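Local coordinates for Dps-like ferritin (Halobacterium salinarum, PDB 1MOJ), which probably protects DNA from oxidative damage by oxidising ferrous iron with hydrogen peroxide and storing it as a ferric mineral inside a hollow twelve-subunit shell, at residues Tyr42-Gln47 with Glu72-Val77. Sequence-based numbering, arbitrary orientation.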
ATOM      1  N   TYR A  42      26.544  -4.551 -18.391  1.00 11.89           N
ATOM      2  CA  TYR A  42      25.781  -3.605 -19.185  1.00 12.24           C
ATOM      3  C   TYR A  42      25.521  -4.091 -20.609  1.00 12.97           C
ATOM      4  O   TYR A  42      24.492  -3.755 -21.190  1.00 12.39           O
ATOM      5  CB  TYR A  42      26.449  -2.231 -19.187  1.00 11.92           C
ATOM      6  CG  TYR A  42      25.597  -1.190 -18.501  1.00 10.86           C
ATOM      7  CD1 TYR A  42      26.157  -0.284 -17.602  1.00  9.73           C
ATOM      8  CD2 TYR A  42      24.221  -1.139 -18.725  1.00  9.54           C
ATOM      9  CE1 TYR A  42      25.369   0.652 -16.932  1.00 11.49           C
ATOM     10  CE2 TYR A  42      23.418  -0.212 -18.059  1.00 12.04           C
ATOM     11  CZ  TYR A  42      24.000   0.681 -17.164  1.00 11.55           C
ATOM     12  OH  TYR A  42      23.218   1.598 -16.509  1.00 14.12           O
ATOM     13  N   VAL A  43      26.435  -4.876 -21.182  1.00 13.09           N
ATOM     14  CA  VAL A  43      26.178  -5.399 -22.522  1.00 13.56           C
ATOM     15  C   VAL A  43      25.074  -6.441 -22.357  1.00 12.24           C
ATOM     16  O   VAL A  43      24.198  -6.562 -23.208  1.00 12.69           O
ATOM     17  CB  VAL A  43      27.425  -6.070 -23.176  1.00 15.93           C
ATOM     18  CG1 VAL A  43      28.591  -5.091 -23.236  1.00 15.05           C
ATOM     19  CG2 VAL A  43      27.800  -7.300 -22.424  1.00 19.54           C
ATOM     20  N   LEU A  44      25.118  -7.189 -21.253  1.00 10.82           N
ATOM     21  CA  LEU A  44      24.091  -8.186 -20.967  1.00 10.06           C
ATOM     22  C   LEU A  44      22.747  -7.471 -20.892  1.00 10.80           C
ATOM     23  O   LEU A  44      21.761  -7.892 -21.520  1.00  9.58           O
ATOM     24  CB  LEU A  44      24.367  -8.883 -19.634  1.00  9.23           C
ATOM     25  CG  LEU A  44      23.226  -9.761 -19.075  1.00  9.79           C
ATOM     26  CD1 LEU A  44      22.971 -10.929 -19.997  1.00 10.38           C
ATOM     27  CD2 LEU A  44      23.575 -10.259 -17.691  1.00 10.70           C
ATOM     28  N   TYR A  45      22.720  -6.392 -20.114  1.00 10.23           N
ATOM     29  CA  TYR A  45      21.513  -5.585 -19.940  1.00 11.72           C
ATOM     30  C   TYR A  45      20.925  -5.194 -21.295  1.00 11.33           C
ATOM     31  O   TYR A  45      19.727  -5.369 -21.545  1.00 12.58           O
ATOM     32  CB  TYR A  45      21.845  -4.310 -19.163  1.00 10.52           C
ATOM     33  CG  TYR A  45      20.836  -3.191 -19.351  1.00 11.40           C
ATOM     34  CD1 TYR A  45      19.616  -3.201 -18.683  1.00  8.38           C
ATOM     35  CD2 TYR A  45      21.115  -2.116 -20.194  1.00 10.68           C
ATOM     36  CE1 TYR A  45      18.699  -2.165 -18.846  1.00 10.16           C
ATOM     37  CE2 TYR A  45      20.209  -1.080 -20.365  1.00  9.90           C
ATOM     38  CZ  TYR A  45      19.005  -1.108 -19.688  1.00 11.53           C
ATOM     39  OH  TYR A  45      18.111  -0.071 -19.852  1.00 12.14           O
ATOM     40  N   HIS A  46      21.774  -4.654 -22.166  1.00 10.25           N
ATOM     41  CA  HIS A  46      21.319  -4.222 -23.479  1.00  8.72           C
ATOM     42  C   HIS A  46      20.852  -5.357 -24.377  1.00  9.67           C
ATOM     43  O   HIS A  46      19.923  -5.177 -25.177  1.00  9.55           O
ATOM     44  CB  HIS A  46      22.409  -3.403 -24.162  1.00  9.77           C
ATOM     45  CG  HIS A  46      22.407  -1.965 -23.754  1.00  8.89           C
ATOM     46  ND1 HIS A  46      21.437  -1.080 -24.174  1.00  9.95           N
ATOM     47  CD2 HIS A  46      23.220  -1.270 -22.923  1.00  9.30           C
ATOM     48  CE1 HIS A  46      21.650   0.099 -23.614  1.00 11.10           C
ATOM     49  NE2 HIS A  46      22.725   0.009 -22.849  1.00  9.40           N
ATOM     50  N   GLN A  47      21.471  -6.527 -24.247  1.00  9.11           N
ATOM     51  CA  GLN A  47      21.054  -7.656 -25.069  1.00  8.99           C
ATOM     52  C   GLN A  47      19.753  -8.237 -24.510  1.00  8.89           C
ATOM     53  O   GLN A  47      18.892  -8.696 -25.260  1.00  7.44           O
ATOM     54  CB  GLN A  47      22.143  -8.726 -25.124  1.00  9.86           C
ATOM     55  CG  GLN A  47      21.847  -9.801 -26.164  1.00 10.94           C
ATOM     56  CD  GLN A  47      23.101 -10.407 -26.772  1.00 11.59           C
ATOM     57  OE1 GLN A  47      23.822  -9.752 -27.531  1.00 12.88           O
ATOM     58  NE2 GLN A  47      23.367 -11.665 -26.437  1.00 13.67           N
ATOM     59  N   GLU A  72      16.174  -5.544 -15.908  1.00 10.28           N
ATOM     60  CA  GLU A  72      16.130  -4.671 -14.742  1.00 12.21           C
ATOM     61  C   GLU A  72      17.164  -5.111 -13.701  1.00 11.90           C
ATOM     62  O   GLU A  72      17.876  -4.283 -13.112  1.00 10.96           O
ATOM     63  CB  GLU A  72      14.729  -4.681 -14.140  1.00 16.34           C
ATOM     64  CG  GLU A  72      14.562  -3.736 -12.969  1.00 24.78           C
ATOM     65  CD  GLU A  72      13.134  -3.672 -12.478  1.00 29.25           C
ATOM     66  OE1 GLU A  72      12.532  -4.747 -12.239  1.00 33.01           O
ATOM     67  OE2 GLU A  72      12.617  -2.547 -12.324  1.00 32.89           O
ATOM     68  N   THR A  73      17.239  -6.417 -13.471  1.00 11.54           N
ATOM     69  CA  THR A  73      18.198  -6.958 -12.517  1.00 11.77           C
ATOM     70  C   THR A  73      19.633  -6.650 -12.962  1.00 11.86           C
ATOM     71  O   THR A  73      20.459  -6.224 -12.155  1.00 11.22           O
ATOM     72  CB  THR A  73      18.012  -8.496 -12.344  1.00 10.84           C
ATOM     73  OG1 THR A  73      16.808  -8.742 -11.608  1.00 12.60           O
ATOM     74  CG2 THR A  73      19.186  -9.113 -11.578  1.00 10.67           C
ATOM     75  N   ALA A  74      19.922  -6.848 -14.246  1.00 13.16           N
ATOM     76  CA  ALA A  74      21.256  -6.590 -14.777  1.00 14.13           C
ATOM     77  C   ALA A  74      21.598  -5.117 -14.626  1.00 14.82           C
ATOM     78  O   ALA A  74      22.741  -4.755 -14.321  1.00 14.55           O
ATOM     79  CB  ALA A  74      21.332  -7.002 -16.249  1.00 13.80           C
ATOM     80  N   GLU A  75      20.598  -4.263 -14.809  1.00 15.83           N
ATOM     81  CA  GLU A  75      20.806  -2.825 -14.695  1.00 16.31           C
ATOM     82  C   GLU A  75      21.108  -2.419 -13.261  1.00 17.62           C
ATOM     83  O   GLU A  75      21.931  -1.529 -13.012  1.00 18.24           O
ATOM     84  CB  GLU A  75      19.586  -2.074 -15.209  1.00 18.34           C
ATOM     85  CG  GLU A  75      19.916  -0.697 -15.739  1.00 24.71           C
ATOM     86  CD  GLU A  75      19.257   0.411 -14.943  1.00 28.08           C
ATOM     87  OE1 GLU A  75      19.458   0.475 -13.706  1.00 29.02           O
ATOM     88  OE2 GLU A  75      18.537   1.221 -15.564  1.00 30.99           O
ATOM     89  N   GLU A  76      20.447  -3.071 -12.309  1.00 17.71           N
ATOM     90  CA  GLU A  76      20.678  -2.772 -10.910  1.00 17.56           C
ATOM     91  C   GLU A  76      22.058  -3.261 -10.479  1.00 16.93           C
ATOM     92  O   GLU A  76      22.748  -2.606  -9.687  1.00 14.98           O
ATOM     93  CB  GLU A  76      19.596  -3.426 -10.055  1.00 22.68           C
ATOM     94  CG  GLU A  76      18.231  -2.768 -10.233  1.00 30.67           C
ATOM     95  CD  GLU A  76      17.177  -3.337  -9.303  1.00 35.47           C
ATOM     96  OE1 GLU A  76      17.527  -3.688  -8.152  1.00 40.36           O
ATOM     97  OE2 GLU A  76      15.996  -3.422  -9.715  1.00 39.11           O
ATOM     98  N   VAL A  77      22.457  -4.419 -10.993  1.00 14.04           N
ATOM     99  CA  VAL A  77      23.770  -4.958 -10.657  1.00 12.94           C
ATOM    100  C   VAL A  77      24.838  -4.003 -11.187  1.00 11.96           C
ATOM    101  O   VAL A  77      25.811  -3.692 -10.490  1.00 10.74           O
ATOM    102  CB  VAL A  77      23.981  -6.372 -11.260  1.00 11.62           C
ATOM    103  CG1 VAL A  77      25.440  -6.797 -11.116  1.00 10.91           C
ATOM    104  CG2 VAL A  77      23.072  -7.369 -10.558  1.00 10.98           C
TER
HETATM  105  O   HOH W   1      22.762   1.120 -13.543  1.00 25.92           O
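Tyr45 and Glu75 show how an acidic side chain can pack through its aliphatic part while its OE2 bonds to a second subunit. The CG methylene of Glu75 lies over one face of the Tyr45 ring in a CH-pi contact, 4.0 Å from the ring centroid, while CB of Glu75 rests on the CD1–CE1 side of the same ring. Both side chains run alongside each other in the same direction; a chi1 of 159° carries the Tyr45 ring across to Glu75. Apolar packing continues at Ala74, whose CB sits 4.0 Å from Tyr45 CB and 4.2 Å from Leu44 CD2. The small methyl lies where the two helices run close, their local axes 8.5 Å apart and antiparallel at 158°, as befits helices 24-54 and 60-87, the first hairpin of the ferritin-like four-helix bundle. Polar linkage across the pair goes through water: one molecule donates to Glu75 O at 2.8 Å and hydrogen-bonds Tyr42 OH at 3.0 Å. At the subunit interface, Tyr42 OH and Glu75 OE2 each bond Tyr45 OH of the second subunit, which probably helps to hold this carboxylate of the iron-nucleation site; the Glu75 side chain lies about 7 Å from a bound ferric iron.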